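Local coordinates for protein ninB (Enterobacteria phage lambda, PDB 1PC6) that probably takes part in the initiation of phage genetic exchange, with functional similarities to the RecFOR proteins of Escherichia coli, at residues A[12-15]-A[16-20]; A[53-56]-A[57-61]; A[65-69]-A[70-74]; A[131-134]-A[135-139]. All blocks are in the same frame, centred on the assembly; numbering follows the deposited sequence.

How the contacts relate
All four contacts are local, made between neighbouring turns of a helix or at a helix end, and follow one another along the chain. Contact 1, on helix 11-22, stands apart: its centre is about 38 Å from that of contact 2, across the centre of the chain. Contacts 2 and 3, with centres about 8 Å apart, close helix 43-59 and open helix 69-80; they meet where Ser57 OG reaches Leu67 O and where Val60, just past the helix end, packs on Trp72. Contact 4, on helix 128-140, comes within about 7 Å of contact 2 (nearest atoms) without touching it. Contacts 1 and 3 also meet the second subunit, so the dimer interface draws on distant parts of the chain.

Contact 1: A[12-15]-A[16-20]; sequences AHQQ and NAIHA
Gln14 and Ile18 set the backbone pattern of this turn of helix 11-22: Ile18 N donates to Gln14 O over 3.1 Å, nearly straight at 172°. One residue further on, His19 N reaches Gln15 O at 3.3 Å. The preceding turn is held more loosely, for Ala17 N makes just a weak bond to His13 O (3.5 Å), and Asn16 N divides itself between weak bonds to Ala12 O and His13 O. The side chains pair at spacings of three and four residues. Ile18 lays CG2 against the carbonyl of Gln14, 4.1 Å from Gln14 CG, while its other branch runs out to CD1, which meets the amide end of Gln15 at an oblique angle, with Gln15 OE1 3.3 Å from Ile18 CD1. A bend at chi2 (52°) turns the Gln15 chain toward this methyl. The helix is amphipathic and sits between two partners: Asn16, Ala17 and Ala20 rest on Phe6 of strand 4-8, whereas Ala17 and Ile18 also pack on Val21 of the second subunit, and Gln14 on its Ile24. Asn16 keeps CG beside its backbone N (chi1 -51°), which turns the amide back over the preceding turn, CG lying 3.3 Å from Ala12 O. From there ND2 comes to the edge of the His13 imidazole, near the ring plane and 3.8 Å from ND1, with the amide steeply inclined to the ring.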
loop_
_atom_site.group_PDB
_atom_site.type_symbol
_atom_site.label_atom_id
_atom_site.label_comp_id
_atom_site.label_asym_id
_atom_site.label_seq_id
_atom_site.Cartn_x
_atom_site.Cartn_y
_atom_site.Cartn_z
ATOM N N ALA A 12 0.837 26.047 -4.013
ATOM C CA ALA A 12 1.603 26.254 -5.230
ATOM C C ALA A 12 1.633 24.881 -5.891
ATOM O O ALA A 12 1.361 24.753 -7.089
ATOM C CB ALA A 12 3.017 26.724 -4.901
ATOM N N HIS A 13 1.941 23.856 -5.092
ATOM C CA HIS A 13 1.995 22.483 -5.583
ATOM C C HIS A 13 0.630 22.073 -6.119
ATOM O O HIS A 13 0.519 21.471 -7.183
ATOM C CB HIS A 13 2.419 21.509 -4.468
ATOM C CG HIS A 13 3.906 21.394 -4.289
ATOM N ND1 HIS A 13 4.784 21.323 -5.350
ATOM C CD2 HIS A 13 4.665 21.298 -3.169
ATOM C CE1 HIS A 13 6.019 21.190 -4.896
ATOM N NE2 HIS A 13 5.975 21.171 -3.575
ATOM N N GLN A 14 -0.412 22.415 -5.375
ATOM C CA GLN A 14 -1.776 22.080 -5.757
ATOM C C GLN A 14 -2.181 22.677 -7.107
ATOM O O GLN A 14 -2.889 22.044 -7.901
ATOM C CB GLN A 14 -2.730 22.569 -4.672
ATOM C CG GLN A 14 -4.191 22.357 -4.983
ATOM C CD GLN A 14 -5.090 23.122 -4.042
ATOM O OE1 GLN A 14 -6.313 23.058 -4.147
ATOM N NE2 GLN A 14 -4.488 23.858 -3.114
ATOM N N GLN A 15 -1.729 23.903 -7.356
ATOM C CA GLN A 15 -2.046 24.613 -8.594
ATOM C C GLN A 15 -1.479 23.899 -9.816
ATOM O O GLN A 15 -2.076 23.915 -10.886
ATOM C CB GLN A 15 -1.507 26.043 -8.512
ATOM C CG GLN A 15 -2.004 26.983 -9.609
ATOM C CD GLN A 15 -3.524 27.001 -9.748
ATOM O OE1 GLN A 15 -4.252 26.906 -8.756
ATOM N NE2 GLN A 15 -4.008 27.142 -10.986
ATOM N N ASN A 16 -0.322 23.272 -9.651
ATOM C CA ASN A 16 0.309 22.537 -10.743
ATOM C C ASN A 16 -0.605 21.397 -11.154
ATOM O O ASN A 16 -0.833 21.167 -12.338
ATOM C CB ASN A 16 1.655 21.948 -10.298
ATOM C CG ASN A 16 2.557 22.975 -9.633
ATOM O OD1 ASN A 16 2.683 24.107 -10.107
ATOM N ND2 ASN A 16 3.202 22.578 -8.538
ATOM N N ALA A 17 -1.121 20.696 -10.151
ATOM C CA ALA A 17 -1.995 19.557 -10.350
ATOM C C ALA A 17 -3.277 19.904 -11.066
ATOM O O ALA A 17 -3.572 19.336 -12.115
ATOM C CB ALA A 17 -2.311 18.921 -9.021
ATOM N N ILE A 18 -4.039 20.841 -10.508
ATOM C CA ILE A 18 -5.319 21.218 -11.107
ATOM C C ILE A 18 -5.176 21.716 -12.545
ATOM O O ILE A 18 -6.128 21.681 -13.325
ATOM C CB ILE A 18 -6.073 22.280 -10.245
ATOM C CG1 ILE A 18 -5.704 23.691 -10.670
ATOM C CG2 ILE A 18 -5.712 22.122 -8.780
ATOM C CD1 ILE A 18 -6.449 24.746 -9.889
ATOM N N HIS A 19 -3.980 22.170 -12.897
ATOM C CA HIS A 19 -3.721 22.652 -14.247
ATOM C C HIS A 19 -3.403 21.430 -15.090
ATOM O O HIS A 19 -3.923 21.261 -16.191
ATOM C CB HIS A 19 -2.521 23.609 -14.253
ATOM C CG HIS A 19 -2.191 24.173 -15.606
ATOM N ND1 HIS A 19 -2.851 25.259 -16.146
ATOM C CD2 HIS A 19 -1.266 23.801 -16.526
ATOM C CE1 HIS A 19 -2.344 25.533 -17.337
ATOM N NE2 HIS A 19 -1.382 24.663 -17.592
ATOM N N ALA A 20 -2.536 20.580 -14.556
ATOM C CA ALA A 20 -2.142 19.368 -15.240
ATOM C C ALA A 20 -3.388 18.589 -15.574
ATOM O O ALA A 20 -3.550 18.126 -16.694
ATOM C CB ALA A 20 -1.248 18.542 -14.359
#

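Contact 2: A[53-56]-A[57-61]; sequences LGDV and SRQVE
The guanidinium of Arg58 lies flat over the backbone at Gly54, whose carbonyl oxygen sits beneath one face, 3.3 Å from the plane and under its centre. Asp55 N lies at that face as well, 3.4 Å from Arg58 NH2, a contact between two donors and not a bond. The second flat group, the Asp55 carboxylate, stands almost perpendicular to the guanidinium, with 87° between the planes. The two meet in a salt bridge, Arg58 NH2 to Asp55 OD2 at 2.8 Å, which uses the anti side of that oxygen and comes in 30° out of the carboxylate plane. A bend at chi3 (-68°) brings the arginine tip back along the helix to this position. Asp55 OD2 has a second partner in Ser128 OG, so the buried acid both bridges to Arg58 and ties helix 43-59 to the start of helix 128-140. All this happens in the last turns of helix 43-59, where backbone bonds join residues four apart. The last of them, Val60 N to Val56 O at 2.8 Å, is made by the first residue to leave helical angles. On the inner side Val56 CG1 meets Val60 CG2 at 3.7 Å, and both valines continue onto Trp72 and Phe119. The polar ends of Ser57 and Gln59 look elsewhere: Ser57 OG bonds Leu67 O, and Gln59 NE2 bonds Lys126 O, while Gln59 CG stays 3.3 Å from Asp55 O.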
loop_
_atom_site.group_PDB
_atom_site.type_symbol
_atom_site.label_atom_id
_atom_site.label_comp_id
_atom_site.label_asym_id
_atom_site.label_seq_id
_atom_site.Cartn_x
_atom_site.Cartn_y
_atom_site.Cartn_z
ATOM N N LEU A 53 14.564 -0.935 4.649
ATOM C CA LEU A 53 14.119 -2.305 4.525
ATOM C C LEU A 53 14.924 -2.981 3.419
ATOM O O LEU A 53 15.396 -4.099 3.592
ATOM C CB LEU A 53 12.621 -2.340 4.207
ATOM C CG LEU A 53 11.745 -1.659 5.262
ATOM C CD1 LEU A 53 10.280 -1.844 4.925
ATOM C CD2 LEU A 53 12.038 -2.244 6.625
ATOM N N GLY A 54 15.104 -2.287 2.298
ATOM C CA GLY A 54 15.855 -2.854 1.191
ATOM C C GLY A 54 17.287 -3.170 1.570
ATOM O O GLY A 54 17.791 -4.247 1.258
ATOM N N ASP A 55 17.934 -2.231 2.252
ATOM C CA ASP A 55 19.318 -2.391 2.682
ATOM C C ASP A 55 19.448 -3.571 3.613
ATOM O O ASP A 55 20.305 -4.431 3.419
ATOM C CB ASP A 55 19.809 -1.132 3.402
ATOM C CG ASP A 55 20.033 0.029 2.457
ATOM O OD1 ASP A 55 20.038 1.195 2.922
ATOM O OD2 ASP A 55 20.210 -0.233 1.250
ATOM N N VAL A 56 18.607 -3.605 4.635
ATOM C CA VAL A 56 18.643 -4.704 5.582
ATOM C C VAL A 56 18.398 -5.989 4.820
ATOM O O VAL A 56 19.024 -7.008 5.073
ATOM C CB VAL A 56 17.556 -4.550 6.647
ATOM C CG1 VAL A 56 17.458 -5.821 7.473
ATOM C CG2 VAL A 56 17.869 -3.362 7.532
ATOM N N SER A 57 17.475 -5.914 3.873
ATOM C CA SER A 57 17.107 -7.048 3.051
ATOM C C SER A 57 18.336 -7.611 2.394
ATOM O O SER A 57 18.615 -8.804 2.472
ATOM C CB SER A 57 16.125 -6.600 1.972
ATOM O OG SER A 57 15.775 -7.668 1.111
ATOM N N ARG A 58 19.065 -6.729 1.736
ATOM C CA ARG A 58 20.278 -7.105 1.030
ATOM C C ARG A 58 21.445 -7.492 1.928
ATOM O O ARG A 58 22.205 -8.406 1.611
ATOM C CB ARG A 58 20.744 -5.946 0.138
ATOM C CG ARG A 58 20.053 -5.825 -1.211
ATOM C CD ARG A 58 20.675 -4.700 -2.032
ATOM N NE ARG A 58 20.402 -3.385 -1.447
ATOM C CZ ARG A 58 19.205 -2.796 -1.447
ATOM N NH1 ARG A 58 18.163 -3.402 -2.008
ATOM N NH2 ARG A 58 19.042 -1.606 -0.874
ATOM N N GLN A 59 21.583 -6.809 3.053
ATOM C CA GLN A 59 22.732 -7.050 3.906
ATOM C C GLN A 59 22.669 -8.031 5.056
ATOM O O GLN A 59 23.645 -8.714 5.319
ATOM C CB GLN A 59 23.251 -5.701 4.411
ATOM C CG GLN A 59 23.601 -4.761 3.269
ATOM C CD GLN A 59 24.082 -3.410 3.734
ATOM O OE1 GLN A 59 24.981 -3.313 4.568
ATOM N NE2 GLN A 59 23.496 -2.351 3.187
ATOM N N VAL A 60 21.548 -8.134 5.745
ATOM C CA VAL A 60 21.536 -9.050 6.873
ATOM C C VAL A 60 20.650 -10.291 6.684
ATOM O O VAL A 60 19.488 -10.191 6.276
ATOM C CB VAL A 60 21.165 -8.269 8.163
ATOM C CG1 VAL A 60 21.378 -6.779 7.931
ATOM C CG2 VAL A 60 19.750 -8.542 8.574
ATOM N N GLU A 61 21.199 -11.473 6.953
ATOM C CA GLU A 61 20.386 -12.666 6.801
ATOM C C GLU A 61 19.777 -13.069 8.128
ATOM O O GLU A 61 20.460 -13.131 9.150
ATOM C CB GLU A 61 21.190 -13.824 6.234
ATOM C CG GLU A 61 22.076 -14.526 7.218
ATOM C CD GLU A 61 22.032 -16.026 7.018
ATOM O OE1 GLU A 61 22.182 -16.476 5.848
ATOM O OE2 GLU A 61 21.844 -16.746 8.031
#

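Contact 3: A[65-69]-A[70-74]; sequences RWLDA and ESWKC. With BME (beta-mercaptoethanol), chain C.
Trp72 leans back from the first turn of helix 69-80 onto the loop before it, where Asp68 holds the N-cap position. From CB, 3.6 Å from Ala69 O, the side chain passes Asp68 O at CG and brings CD1 to within 3.3 Å of Leu67 O. The ring nitrogen NE1 lies 3.6 Å from Leu67 CB and donates in the ring plane to water 1 at 3.0 Å. The same water accepts from Leu67 N at 2.8 Å, linking indole and loop. On the far six-membered ring, CZ2 packs on Val60 CG2. Leu67 also covers part of one ring face, while the rings of Trp62, of Phe76 one turn on and of Phe119 on helix 106-122 meet the indole. At the cap, Trp72 N donates to Asp68 O (3.0 Å). Asp68 chi1 (38°) sets the carboxylate close to Ser71 OG, whose weak bond may go to either oxygen. Asp68 and Glu70 both form salt bridges with Arg103 of the second subunit, probably offsetting their like charges. Lys73 NZ bonds Thr101 OG1 and, weakly, O1 of beta-mercaptoethanol, probably from the crystallisation liquor, whose S2 is modelled 2.9 Å from Cys74 SG, too long for a proper disulfide, so the covalent link is doubtful in detail.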
loop_
_atom_site.group_PDB
_atom_site.type_symbol
_atom_site.label_atom_id
_atom_site.label_comp_id
_atom_site.label_asym_id
_atom_site.label_seq_id
_atom_site.Cartn_x
_atom_site.Cartn_y
_atom_site.Cartn_z
ATOM N N ARG A 65 18.062 -17.420 6.165
ATOM C CA ARG A 65 17.516 -17.018 4.876
ATOM C C ARG A 65 17.376 -15.513 4.688
ATOM O O ARG A 65 17.264 -14.755 5.648
ATOM C CB ARG A 65 16.171 -17.717 4.616
ATOM C CG ARG A 65 14.969 -17.190 5.390
ATOM C CD ARG A 65 13.722 -17.978 4.984
ATOM N NE ARG A 65 12.490 -17.196 5.100
ATOM C CZ ARG A 65 11.275 -17.645 4.777
ATOM N NH1 ARG A 65 11.125 -18.883 4.318
ATOM N NH2 ARG A 65 10.210 -16.854 4.905
ATOM N N TRP A 66 17.398 -15.086 3.434
ATOM C CA TRP A 66 17.270 -13.683 3.132
ATOM C C TRP A 66 15.821 -13.314 2.911
ATOM O O TRP A 66 15.095 -13.992 2.194
ATOM C CB TRP A 66 18.099 -13.344 1.906
ATOM C CG TRP A 66 19.539 -13.688 2.096
ATOM C CD1 TRP A 66 20.100 -14.921 1.989
ATOM C CD2 TRP A 66 20.598 -12.794 2.475
ATOM N NE1 TRP A 66 21.442 -14.857 2.276
ATOM C CE2 TRP A 66 21.773 -13.561 2.576
ATOM C CE3 TRP A 66 20.665 -11.421 2.737
ATOM C CZ2 TRP A 66 23.010 -12.999 2.933
ATOM C CZ3 TRP A 66 21.895 -10.864 3.093
ATOM C CH2 TRP A 66 23.046 -11.654 3.185
ATOM N N LEU A 67 15.400 -12.232 3.545
ATOM C CA LEU A 67 14.029 -11.781 3.425
ATOM C C LEU A 67 13.972 -10.510 2.610
ATOM O O LEU A 67 14.907 -9.710 2.627
ATOM C CB LEU A 67 13.457 -11.512 4.805
ATOM C CG LEU A 67 13.728 -12.621 5.800
ATOM C CD1 LEU A 67 13.106 -12.230 7.125
ATOM C CD2 LEU A 67 13.170 -13.937 5.275
ATOM N N ASP A 68 12.865 -10.327 1.903
ATOM C CA ASP A 68 12.678 -9.142 1.087
ATOM C C ASP A 68 12.178 -8.013 1.964
ATOM O O ASP A 68 11.813 -8.239 3.109
ATOM C CB ASP A 68 11.696 -9.439 -0.050
ATOM C CG ASP A 68 10.566 -10.346 0.378
ATOM O OD1 ASP A 68 9.426 -9.842 0.509
ATOM O OD2 ASP A 68 10.820 -11.558 0.588
ATOM N N ALA A 69 12.166 -6.798 1.434
ATOM C CA ALA A 69 11.726 -5.644 2.214
ATOM C C ALA A 69 10.368 -5.816 2.877
ATOM O O ALA A 69 10.187 -5.438 4.031
ATOM C CB ALA A 69 11.719 -4.398 1.339
ATOM N N GLU A 70 9.414 -6.387 2.152
ATOM C CA GLU A 70 8.073 -6.568 2.696
ATOM C C GLU A 70 8.115 -7.455 3.921
ATOM O O GLU A 70 7.529 -7.139 4.954
ATOM C CB GLU A 70 7.146 -7.188 1.651
ATOM C CG GLU A 70 7.109 -6.446 0.323
ATOM C CD GLU A 70 5.804 -6.657 -0.428
ATOM O OE1 GLU A 70 4.755 -6.226 0.102
ATOM O OE2 GLU A 70 5.829 -7.246 -1.537
ATOM N N SER A 71 8.814 -8.573 3.789
ATOM C CA SER A 71 8.950 -9.521 4.874
ATOM C C SER A 71 9.625 -8.861 6.072
ATOM O O SER A 71 9.253 -9.135 7.209
ATOM C CB SER A 71 9.764 -10.736 4.414
ATOM O OG SER A 71 9.157 -11.394 3.309
ATOM N N TRP A 72 10.613 -7.999 5.834
ATOM C CA TRP A 72 11.294 -7.324 6.937
ATOM C C TRP A 72 10.385 -6.296 7.612
ATOM O O TRP A 72 10.539 -6.016 8.806
ATOM C CB TRP A 72 12.583 -6.642 6.468
ATOM C CG TRP A 72 13.815 -7.516 6.518
ATOM C CD1 TRP A 72 14.493 -8.042 5.454
ATOM C CD2 TRP A 72 14.513 -7.957 7.691
ATOM N NE1 TRP A 72 15.566 -8.779 5.890
ATOM C CE2 TRP A 72 15.602 -8.742 7.259
ATOM C CE3 TRP A 72 14.326 -7.766 9.064
ATOM C CZ2 TRP A 72 16.501 -9.334 8.155
ATOM C CZ3 TRP A 72 15.218 -8.353 9.952
ATOM C CH2 TRP A 72 16.293 -9.128 9.494
ATOM N N LYS A 73 9.437 -5.728 6.866
ATOM C CA LYS A 73 8.531 -4.750 7.461
ATOM C C LYS A 73 7.713 -5.473 8.527
ATOM O O LYS A 73 7.499 -4.954 9.620
ATOM C CB LYS A 73 7.619 -4.132 6.395
ATOM C CG LYS A 73 6.798 -2.951 6.900
ATOM C CD LYS A 73 6.185 -2.149 5.756
ATOM C CE LYS A 73 4.981 -2.828 5.089
ATOM N NZ LYS A 73 3.684 -2.620 5.806
ATOM N N CYS A 74 7.276 -6.688 8.205
ATOM C CA CYS A 74 6.506 -7.512 9.137
ATOM C C CYS A 74 7.265 -7.742 10.440
ATOM O O CYS A 74 6.776 -7.425 11.526
ATOM C CB CYS A 74 6.192 -8.874 8.513
ATOM S SG CYS A 74 4.636 -8.972 7.647
HETATM C C1 BME C . 3.820 -4.461 8.284
HETATM C C2 BME C . 3.529 -5.656 9.206
HETATM O O1 BME C . 4.600 -4.888 7.185
HETATM S S2 BME C . 2.612 -6.932 8.300
HETATM O O HOH W 1 17.427 -10.518 4.400
#

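Contact 4: A[131-134]-A[135-139]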
loop_
_atom_site.group_PDB
_atom_site.type_symbol
_atom_site.label_atom_id
_atom_site.label_comp_id
_atom_site.label_asym_id
_atom_site.label_seq_id
_atom_site.Cartn_x
_atom_site.Cartn_y
_atom_site.Cartn_z
ATOM N N ALA A 131 24.466 6.876 0.960
ATOM C CA ALA A 131 25.457 6.719 -0.095
ATOM C C ALA A 131 25.129 7.610 -1.287
ATOM O O ALA A 131 26.007 8.274 -1.841
ATOM C CB ALA A 131 25.516 5.264 -0.526
ATOM N N ARG A 132 23.865 7.609 -1.690
ATOM C CA ARG A 132 23.441 8.438 -2.806
ATOM C C ARG A 132 23.670 9.895 -2.427
ATOM O O ARG A 132 24.384 10.624 -3.115
ATOM C CB ARG A 132 21.953 8.226 -3.103
ATOM C CG ARG A 132 21.610 6.982 -3.928
ATOM C CD ARG A 132 20.178 6.505 -3.612
ATOM N NE ARG A 132 19.618 5.570 -4.594
ATOM C CZ ARG A 132 19.205 5.916 -5.817
ATOM N NH1 ARG A 132 19.293 7.187 -6.219
ATOM N NH2 ARG A 132 18.683 4.996 -6.637
ATOM N N LEU A 133 23.058 10.303 -1.317
ATOM C CA LEU A 133 23.148 11.668 -0.801
ATOM C C LEU A 133 24.577 12.224 -0.788
ATOM O O LEU A 133 24.792 13.400 -1.089
ATOM C CB LEU A 133 22.551 11.714 0.607
ATOM C CG LEU A 133 22.298 13.087 1.217
ATOM C CD1 LEU A 133 21.385 13.907 0.301
ATOM C CD2 LEU A 133 21.686 12.912 2.603
ATOM N N ALA A 134 25.544 11.373 -0.447
ATOM C CA ALA A 134 26.954 11.750 -0.401
ATOM C C ALA A 134 27.545 11.886 -1.807
ATOM O O ALA A 134 28.477 12.657 -2.021
ATOM C CB ALA A 134 27.740 10.720 0.399
ATOM N N LEU A 135 27.005 11.131 -2.759
ATOM C CA LEU A 135 27.473 11.196 -4.140
ATOM C C LEU A 135 26.900 12.417 -4.845
ATOM O O LEU A 135 27.412 12.845 -5.879
ATOM C CB LEU A 135 27.080 9.927 -4.884
ATOM C CG LEU A 135 27.965 8.751 -4.479
ATOM C CD1 LEU A 135 27.334 7.453 -4.928
ATOM C CD2 LEU A 135 29.361 8.933 -5.078
ATOM N N GLU A 136 25.828 12.966 -4.276
ATOM C CA GLU A 136 25.183 14.156 -4.808
ATOM C C GLU A 136 25.976 15.400 -4.433
ATOM O O GLU A 136 26.092 16.333 -5.231
ATOM C CB GLU A 136 23.769 14.280 -4.262
ATOM C CG GLU A 136 22.783 13.390 -4.967
ATOM C CD GLU A 136 21.375 13.660 -4.515
ATOM O OE1 GLU A 136 21.056 14.847 -4.275
ATOM O OE2 GLU A 136 20.592 12.688 -4.413
ATOM N N TRP A 137 26.508 15.417 -3.209
ATOM C CA TRP A 137 27.322 16.533 -2.734
ATOM C C TRP A 137 28.637 16.477 -3.451
ATOM O O TRP A 137 29.227 17.500 -3.761
ATOM C CB TRP A 137 27.552 16.437 -1.227
ATOM C CG TRP A 137 26.345 16.844 -0.503
ATOM C CD1 TRP A 137 25.455 16.036 0.157
ATOM C CD2 TRP A 137 25.797 18.160 -0.474
ATOM N NE1 TRP A 137 24.376 16.776 0.589
ATOM C CE2 TRP A 137 24.562 18.084 0.214
ATOM C CE3 TRP A 137 26.228 19.404 -0.971
ATOM C CZ2 TRP A 137 23.750 19.212 0.419
ATOM C CZ3 TRP A 137 25.419 20.526 -0.768
ATOM C CH2 TRP A 137 24.195 20.419 -0.079
ATOM N N LYS A 138 29.078 15.259 -3.725
ATOM C CA LYS A 138 30.321 15.038 -4.429
ATOM C C LYS A 138 30.201 15.600 -5.849
ATOM O O LYS A 138 31.180 16.085 -6.416
ATOM C CB LYS A 138 30.611 13.543 -4.475
ATOM C CG LYS A 138 32.042 13.202 -4.827
ATOM C CD LYS A 138 32.232 11.694 -4.999
ATOM C CE LYS A 138 31.479 11.165 -6.219
ATOM N NZ LYS A 138 31.972 11.782 -7.491
ATOM N N ALA A 139 28.991 15.537 -6.407
ATOM C CA ALA A 139 28.708 16.026 -7.764
ATOM C C ALA A 139 28.438 17.531 -7.813
ATOM O O ALA A 139 28.787 18.211 -8.787
ATOM C CB ALA A 139 27.510 15.277 -8.344
HETATM O O HOH W 2 19.586 10.024 -4.423
#
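Ala131 and Leu135 open a run of helical backbone bonds, Leu135 N to Ala131 O at 3.2 Å and Glu136 N to Arg132 O at 3.0 Å, continued by a weak bond from Trp137 N to Leu133 O and by one from Lys138 N to Ala134 O. On one side, Leu133 and Trp137 lie side by side and point the same way, Leu133 CD1 being 4.2 Å from Trp137 NE1. The indole hangs over the preceding turn because its CG is placed beside the backbone N (chi1 -76°), and CD1 thereby comes 3.0 Å from Leu133 O, at an oblique angle. Beyond the pair, Arg140 makes a cation-pi contact with the indole and Trp141 meets it with its own ring. Leu135 folds back in the same manner, CG lying 3.3 Å from Ala131 O. The charged ends of Arg132 and Glu136, one turn apart, do not touch, since Arg132 NH1 and Glu136 OE2 remain 5.9 Å from each other. Water 2 joins them, donating a hydrogen bond to Glu136 OE2 at 2.8 Å and accepting weakly from Arg132 NH1. For this exposed part of helix 128-140, the pairing of opposite charges is therefore water-mediated, and any electrostatic gain is probably modest.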